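Long-range contacts in oligopeptide ABC transporter, periplasmic oligopeptide-binding protein, putative (Thermotoga maritima MSB8, PDB 5IPW), which probably binds oligopeptides in the periplasm and delivers them to an ABC transporter for uptake: residues L48-V53 with M625-F630; L79-L84 with V617-L622; A85-E90 with K181-G186. All blocks are in the same frame, centred on the assembly; numbering follows the deposited sequence.

Contact 1: L48-V53 with M625-F630; sequences LVVQPV and MPMQFF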
# COMPACT_ATOMS: atom_id res chain seq x y z
N LEU A 48 21.42 6.59 -10.30
CA LEU A 48 20.73 5.31 -10.15
C LEU A 48 20.64 4.66 -11.52
O LEU A 48 20.52 5.35 -12.53
CB LEU A 48 19.34 5.52 -9.53
CG LEU A 48 18.44 4.29 -9.43
CD1 LEU A 48 19.02 3.22 -8.53
CD2 LEU A 48 17.07 4.70 -8.92
N VAL A 49 20.76 3.34 -11.55
CA VAL A 49 20.72 2.60 -12.81
C VAL A 49 19.49 1.73 -12.79
O VAL A 49 19.27 0.97 -11.85
CB VAL A 49 21.98 1.73 -13.00
CG1 VAL A 49 21.93 1.00 -14.33
CG2 VAL A 49 23.23 2.60 -12.92
N VAL A 50 18.68 1.85 -13.84
CA VAL A 50 17.37 1.23 -13.87
C VAL A 50 17.30 0.22 -14.99
O VAL A 50 17.62 0.54 -16.12
CB VAL A 50 16.29 2.30 -14.03
CG1 VAL A 50 14.91 1.67 -14.18
CG2 VAL A 50 16.34 3.21 -12.83
N GLN A 51 16.91 -1.01 -14.66
CA GLN A 51 16.72 -2.01 -15.68
C GLN A 51 15.26 -2.01 -16.13
O GLN A 51 14.35 -2.14 -15.30
CB GLN A 51 17.11 -3.39 -15.20
CG GLN A 51 17.08 -4.43 -16.30
CD GLN A 51 17.36 -5.81 -15.77
OE1 GLN A 51 18.40 -6.04 -15.14
NE2 GLN A 51 16.42 -6.74 -16.00
N PRO A 52 15.03 -1.84 -17.43
CA PRO A 52 13.68 -1.81 -17.94
C PRO A 52 12.85 -3.02 -17.58
O PRO A 52 13.37 -4.13 -17.48
CB PRO A 52 13.87 -1.77 -19.45
CG PRO A 52 15.17 -1.08 -19.64
CD PRO A 52 16.01 -1.43 -18.44
N VAL A 53 11.55 -2.80 -17.41
CA VAL A 53 10.61 -3.89 -17.23
C VAL A 53 10.60 -4.80 -18.44
O VAL A 53 10.44 -6.00 -18.30
CB VAL A 53 9.18 -3.35 -16.98
CG1 VAL A 53 8.14 -4.45 -17.16
CG2 VAL A 53 9.09 -2.76 -15.59
N MET A 625 6.97 1.47 -11.53
CA MET A 625 8.14 2.28 -11.86
C MET A 625 7.98 3.08 -13.16
O MET A 625 8.67 2.83 -14.14
CB MET A 625 9.42 1.42 -11.88
CG MET A 625 10.64 2.14 -11.29
SD MET A 625 10.29 2.89 -9.68
CE MET A 625 11.80 3.77 -9.36
N PRO A 626 7.06 4.06 -13.16
CA PRO A 626 6.72 4.79 -14.39
C PRO A 626 7.81 5.66 -15.00
O PRO A 626 7.71 6.06 -16.16
CB PRO A 626 5.53 5.65 -13.96
CG PRO A 626 5.62 5.75 -12.49
CD PRO A 626 6.19 4.44 -12.03
N MET A 627 8.86 5.96 -14.24
CA MET A 627 9.98 6.72 -14.79
C MET A 627 10.60 6.03 -16.01
O MET A 627 11.20 6.70 -16.85
CB MET A 627 11.03 7.02 -13.71
CG MET A 627 11.90 5.84 -13.28
SD MET A 627 12.88 6.18 -11.78
CE MET A 627 14.46 5.94 -12.52
N GLN A 628 10.46 4.71 -16.11
CA GLN A 628 11.00 3.95 -17.25
C GLN A 628 9.95 3.45 -18.24
O GLN A 628 10.25 2.63 -19.11
CB GLN A 628 11.91 2.78 -16.79
CG GLN A 628 11.32 1.76 -15.83
CD GLN A 628 10.42 0.74 -16.48
OE1 GLN A 628 10.86 -0.02 -17.35
NE2 GLN A 628 9.16 0.69 -16.06
N PHE A 629 8.72 3.93 -18.11
CA PHE A 629 7.71 3.72 -19.16
C PHE A 629 8.16 4.49 -20.37
O PHE A 629 8.81 5.52 -20.24
CB PHE A 629 6.34 4.28 -18.76
CG PHE A 629 5.66 3.54 -17.63
CD1 PHE A 629 6.13 2.33 -17.15
CD2 PHE A 629 4.51 4.07 -17.08
CE1 PHE A 629 5.47 1.67 -16.12
CE2 PHE A 629 3.83 3.41 -16.07
CZ PHE A 629 4.32 2.22 -15.58
N PHE A 630 7.82 3.99 -21.56
CA PHE A 630 8.06 4.75 -22.78
C PHE A 630 7.02 4.53 -23.86
O PHE A 630 6.26 3.57 -23.82
CB PHE A 630 9.47 4.47 -23.34
CG PHE A 630 9.61 3.15 -24.07
CD1 PHE A 630 9.78 1.97 -23.37
CD2 PHE A 630 9.63 3.11 -25.45
CE1 PHE A 630 9.95 0.76 -24.04
CE2 PHE A 630 9.80 1.91 -26.13
CZ PHE A 630 9.95 0.73 -25.42
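Val50 rests against Met627 and Gln628 where strand 48-51, the middle strand of a small three-stranded mixed sheet, meets a short 3-10 segment near the C-terminus. The pairing ties an early strand of this periplasmic binding protein to the loop that leads into strand 630-631. The isopropyl group of Val50 is shared between two partners. CG2, beside the backbone N, reaches CE of Met627 at 3.3 Å. CG1, anti to that N (chi1 175°), lies 4.0 Å from CG of Gln628. The bend of Met627 at chi3 (-120°) carries CE to the valine, and the same side chain also touches Ala263 of the neighbouring strand 263-265, with Phe261 and Leu271 around it. Next comes Pro52, whose CA stands 3.4 Å from OE1 of Gln628, beside the carbonyl oxygen. Val53 then makes the one hydrogen bond across the contact: its N donates to OE1 of Gln628 at 2.9 Å. The bond is nearly straight, 171° at the hydrogen, and the donor sits well above the plane of the side-chain carbonyl. Val53 CG2 covers the other end of the amide, 3.5 Å from NE2 of Gln628, the two side chains crossing at about a right angle. Gln628 folds back on its own turn through its bend at chi2, and NE2 donates to Met625 O. With both ends bonded, the amide is probably held against rotation. NE2 and the backbone N of Gln628 reach Met625 O from opposite faces of its carbonyl plane, at 2.9 and 3.3 Å.

Contact 2: L79-L84 with V617-L622; sequences LIEVKL and VLRTPL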
# COMPACT_ATOMS: atom_id res chain seq x y z
N LEU A 79 2.57 9.10 -9.49
CA LEU A 79 3.39 9.02 -10.70
C LEU A 79 4.78 9.58 -10.47
O LEU A 79 5.74 9.15 -11.11
CB LEU A 79 2.77 9.83 -11.84
CG LEU A 79 1.43 9.35 -12.38
CD1 LEU A 79 1.06 10.17 -13.60
CD2 LEU A 79 1.48 7.87 -12.72
N ILE A 80 4.87 10.52 -9.54
CA ILE A 80 5.91 11.52 -9.51
C ILE A 80 6.88 11.30 -8.34
O ILE A 80 7.96 11.88 -8.29
CB ILE A 80 5.22 12.91 -9.47
CG1 ILE A 80 5.66 13.73 -10.65
CG2 ILE A 80 5.37 13.65 -8.13
CD1 ILE A 80 5.02 13.23 -11.92
N GLU A 81 6.51 10.42 -7.42
CA GLU A 81 7.20 10.26 -6.15
C GLU A 81 8.57 9.63 -6.29
O GLU A 81 8.80 8.76 -7.14
CB GLU A 81 6.36 9.44 -5.17
CG GLU A 81 5.43 10.28 -4.32
CD GLU A 81 4.35 9.45 -3.66
OE1 GLU A 81 4.64 8.32 -3.19
OE2 GLU A 81 3.20 9.93 -3.62
N VAL A 82 9.49 10.08 -5.44
CA VAL A 82 10.82 9.50 -5.36
C VAL A 82 11.17 9.23 -3.91
O VAL A 82 10.74 9.94 -3.00
CB VAL A 82 11.89 10.41 -6.02
CG1 VAL A 82 11.64 10.52 -7.52
CG2 VAL A 82 11.94 11.78 -5.38
N LYS A 83 11.97 8.19 -3.70
CA LYS A 83 12.29 7.69 -2.37
C LYS A 83 13.80 7.59 -2.22
O LYS A 83 14.51 7.51 -3.22
CB LYS A 83 11.65 6.31 -2.16
CG LYS A 83 10.19 6.22 -2.62
CD LYS A 83 9.28 7.09 -1.77
CE LYS A 83 7.85 7.08 -2.28
NZ LYS A 83 7.02 8.09 -1.57
N LEU A 84 14.28 7.59 -0.98
CA LEU A 84 15.69 7.28 -0.72
C LEU A 84 15.93 5.87 -1.18
O LEU A 84 16.95 5.55 -1.78
CB LEU A 84 16.01 7.41 0.76
CG LEU A 84 16.05 8.84 1.30
CD1 LEU A 84 16.28 8.83 2.80
CD2 LEU A 84 17.12 9.66 0.62
N VAL A 617 -0.12 1.48 0.07
CA VAL A 617 1.19 1.28 0.70
C VAL A 617 2.32 1.13 -0.32
O VAL A 617 3.45 1.55 -0.06
CB VAL A 617 1.17 0.08 1.67
CG1 VAL A 617 0.68 -1.19 0.99
CG2 VAL A 617 2.55 -0.15 2.29
N LEU A 618 2.03 0.54 -1.48
CA LEU A 618 3.04 0.39 -2.53
C LEU A 618 3.05 1.57 -3.50
O LEU A 618 3.78 1.58 -4.49
CB LEU A 618 2.79 -0.90 -3.31
CG LEU A 618 2.76 -2.21 -2.51
CD1 LEU A 618 2.39 -3.36 -3.43
CD2 LEU A 618 4.10 -2.47 -1.83
N ARG A 619 2.22 2.58 -3.20
CA ARG A 619 2.18 3.83 -3.97
C ARG A 619 1.78 3.60 -5.42
O ARG A 619 2.15 4.38 -6.29
CB ARG A 619 3.54 4.55 -3.89
CG ARG A 619 4.17 4.62 -2.51
CD ARG A 619 3.24 5.21 -1.47
NE ARG A 619 2.84 6.57 -1.82
CZ ARG A 619 1.70 7.16 -1.46
NH1 ARG A 619 0.80 6.52 -0.73
NH2 ARG A 619 1.46 8.40 -1.85
N THR A 620 1.01 2.54 -5.68
CA THR A 620 0.66 2.18 -7.05
C THR A 620 0.12 3.41 -7.77
O THR A 620 -0.68 4.14 -7.21
CB THR A 620 -0.36 1.02 -7.05
OG1 THR A 620 0.23 -0.13 -6.45
CG2 THR A 620 -0.78 0.66 -8.46
N PRO A 621 0.57 3.65 -9.02
CA PRO A 621 1.42 2.82 -9.87
C PRO A 621 2.93 3.02 -9.74
O PRO A 621 3.66 2.50 -10.57
CB PRO A 621 0.97 3.24 -11.27
CG PRO A 621 0.73 4.71 -11.13
CD PRO A 621 0.18 4.89 -9.73
N LEU A 622 3.41 3.73 -8.72
CA LEU A 622 4.87 3.87 -8.52
C LEU A 622 5.56 2.51 -8.46
O LEU A 622 6.70 2.34 -8.88
CB LEU A 622 5.17 4.62 -7.23
CG LEU A 622 6.65 4.92 -6.99
CD1 LEU A 622 7.18 5.87 -8.06
CD2 LEU A 622 6.86 5.50 -5.60
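Glu81 OE1 is gripped by two cationic side chains, Arg619 from across the contact and Lys83 from its own segment. Arg619 NE donates to OE1 at 2.9 Å with a nearly straight N-H (170°), approaching the syn lone pair, and the oxygen lies practically in the guanidinium plane. Lys83 NZ is 2.9 Å from the same OE1 but comes from above the carboxylate plane. The carboxylate and guanidinium are almost coplanar, 14° apart, and meet edge to edge; a second prong, Arg619 NH2 to Glu81 OE2, would complete a two-pronged pair, but the place of OE2 is less sure. With Lys83 NZ only 4.5 Å from Arg619 NE, the carboxylate between them probably offsets the repulsion of like charges, and the two cations in turn should stabilise its negative form. Arg619 curls to reach it, bent at both chi2 and chi3, the latter (-60°) setting NE. Its NH1 has a second partner in Asp616 O, and Lys83 NZ is held as well by the carbonyls of Tyr184 and Gly185.

Beside this salt-bridge network Leu622 packs on the backbone and on aliphatic carbons at 81-83. Its CD1 makes a methyl-carbonyl contact of 3.4 Å with Glu81 O, and CD2 meets Lys83 CE at 3.8 Å while also facing Glu81 CB. An apolar pair lies at the other end, where CD2 of Leu79 touches CG of the cis-proline Pro621 at 3.6 Å. The loop 617-622, between strands 613-614 and 630-631, thus packs against the C-terminal end of helix 73-80 and the residues after it; Leu79 packs back on Trp63 and Arg65 of strand 62-67, and the backbone of Lys83 and Leu84 bonds to Leu98 and Ala99 of strand 94-105.

Contact 3: A85-E90 with K181-G186; sequences AFWDKE and KVPYGG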
# COMPACT_ATOMS: atom_id res chain seq x y z
N ALA A 85 14.97 5.01 -0.88
CA ALA A 85 15.00 3.65 -1.37
C ALA A 85 13.58 3.24 -1.68
O ALA A 85 12.67 3.45 -0.88
CB ALA A 85 15.61 2.73 -0.32
N PHE A 86 13.39 2.66 -2.86
CA PHE A 86 12.07 2.26 -3.32
C PHE A 86 11.74 0.88 -2.81
O PHE A 86 12.63 0.09 -2.46
CB PHE A 86 12.00 2.25 -4.84
CG PHE A 86 12.09 3.61 -5.46
CD1 PHE A 86 10.96 4.40 -5.61
CD2 PHE A 86 13.30 4.10 -5.91
CE1 PHE A 86 11.03 5.65 -6.19
CE2 PHE A 86 13.38 5.35 -6.50
CZ PHE A 86 12.24 6.13 -6.63
N TRP A 87 10.44 0.59 -2.79
CA TRP A 87 9.99 -0.79 -2.73
C TRP A 87 10.55 -1.48 -3.97
O TRP A 87 10.74 -0.86 -5.01
CB TRP A 87 8.46 -0.89 -2.79
CG TRP A 87 7.70 -0.46 -1.58
CD1 TRP A 87 6.71 0.47 -1.53
CD2 TRP A 87 7.84 -0.97 -0.25
NE1 TRP A 87 6.22 0.58 -0.25
CE2 TRP A 87 6.90 -0.28 0.56
CE3 TRP A 87 8.67 -1.93 0.35
CZ2 TRP A 87 6.77 -0.53 1.93
CZ3 TRP A 87 8.54 -2.17 1.71
CH2 TRP A 87 7.60 -1.48 2.49
N ASP A 88 10.79 -2.78 -3.87
CA ASP A 88 10.85 -3.57 -5.09
C ASP A 88 9.41 -3.68 -5.61
O ASP A 88 8.48 -3.11 -5.03
CB ASP A 88 11.45 -4.95 -4.82
CG ASP A 88 10.50 -5.86 -4.08
OD1 ASP A 88 9.71 -5.36 -3.24
OD2 ASP A 88 10.55 -7.07 -4.34
N LYS A 89 9.22 -4.41 -6.70
CA LYS A 89 7.89 -4.54 -7.30
C LYS A 89 6.87 -5.23 -6.36
O LYS A 89 5.71 -4.82 -6.32
CB LYS A 89 7.99 -5.29 -8.63
CG LYS A 89 6.66 -5.52 -9.33
CD LYS A 89 6.80 -6.51 -10.46
CE LYS A 89 5.44 -6.93 -10.98
NZ LYS A 89 5.55 -7.83 -12.15
N GLU A 90 7.30 -6.26 -5.63
CA GLU A 90 6.38 -7.04 -4.78
C GLU A 90 6.00 -6.34 -3.46
O GLU A 90 4.84 -6.37 -3.04
CB GLU A 90 6.91 -8.47 -4.54
CG GLU A 90 7.91 -8.65 -3.39
CD GLU A 90 8.35 -10.10 -3.21
OE1 GLU A 90 9.40 -10.33 -2.56
OE2 GLU A 90 7.65 -11.01 -3.70
N LYS A 181 9.05 2.40 6.36
CA LYS A 181 8.51 3.75 6.21
C LYS A 181 9.14 4.45 5.02
O LYS A 181 8.48 5.23 4.33
CB LYS A 181 8.79 4.57 7.47
CG LYS A 181 8.20 3.97 8.74
CD LYS A 181 6.82 4.54 9.04
CE LYS A 181 6.12 3.73 10.12
NZ LYS A 181 5.66 2.41 9.60
N VAL A 182 10.42 4.16 4.78
CA VAL A 182 11.21 4.89 3.78
C VAL A 182 10.69 4.79 2.34
O VAL A 182 10.67 5.80 1.64
CB VAL A 182 12.69 4.47 3.85
CG1 VAL A 182 13.49 5.12 2.73
CG2 VAL A 182 13.28 4.87 5.19
N PRO A 183 10.27 3.60 1.89
CA PRO A 183 9.69 3.46 0.56
C PRO A 183 8.31 4.08 0.42
O PRO A 183 7.85 4.30 -0.70
CB PRO A 183 9.56 1.94 0.36
CG PRO A 183 10.26 1.32 1.51
CD PRO A 183 10.27 2.32 2.61
N TYR A 184 7.64 4.33 1.55
CA TYR A 184 6.31 4.90 1.56
C TYR A 184 6.36 6.43 1.59
O TYR A 184 5.65 7.10 0.83
CB TYR A 184 5.49 4.39 2.76
CG TYR A 184 4.08 4.93 2.77
CD1 TYR A 184 3.08 4.34 2.00
CD2 TYR A 184 3.74 6.06 3.51
CE1 TYR A 184 1.79 4.84 1.98
CE2 TYR A 184 2.44 6.58 3.50
CZ TYR A 184 1.47 5.96 2.73
OH TYR A 184 0.18 6.44 2.68
N GLY A 185 7.21 6.98 2.46
CA GLY A 185 7.18 8.40 2.79
C GLY A 185 8.14 9.28 2.01
O GLY A 185 8.81 8.83 1.08
N GLY A 186 8.20 10.54 2.42
CA GLY A 186 8.91 11.60 1.68
C GLY A 186 10.27 11.97 2.26
O GLY A 186 10.61 13.17 2.37
O HOH W 1 8.82 2.90 -3.07
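Trp87 lays one face of its indole against Pro183, in a CH-pi contact between the edge strand 85-87 of the five-stranded antiparallel sheet and the turn 181-184. Pro183 CB stands 3.4 Å from the centroid of the five-membered ring of Trp87, only 8° off its normal. CG of the proline extends over the six-membered half, 3.8 Å from Trp87 CE3. CG of Trp87 is anti to its carbonyl carbon (chi1 -72°), and chi2 of 125° then turns the ring face toward the proline. The indole N-H, meanwhile, donates to Val617 O. An alanine here would probably leave that carbonyl without its donor and open a gap next to the CB and CG atoms of Pro183.

Towards the start of the strand, CG1 of Val182 packs beside Ala85, 4.4 Å from its CB. Pro183 CA makes a CA-H...O contact of 3.3 Å with Ala85 O. Tyr184 swings its ring off from the strand, and its hydroxyl bonds to Asp616 OD1. One water links the backbones, accepting from Trp87 N at 2.8 Å and donating to Pro183 O at 2.9 Å. Direct contact is mainly proline CB and CG on an aromatic face, with one CA-H...O contact, so the joint is largely apolar, while the water and the indole bond to Val617 O add polar ties around it.

All three contacts are largely buried, but contact 1 lies about 20 Å from the centre of the chain, measured between centres, against about 10 Å for the other two. Contacts 1 and 2 use different parts of the same loop before strand 630-631, and they touch where Pro626 packs on Leu79 and Pro621. Contacts 2 and 3 are closest, about 7 Å between centres, and are cross-linked by hydrogen bonds in both directions, a side chain of each donating to a carbonyl of the other. Met625 meets Phe86 to join contacts 1 and 3. Chemistry changes with place: a glutamine amide clamp in contact 1, charges in contact 2, an aromatic face and a water in contact 3.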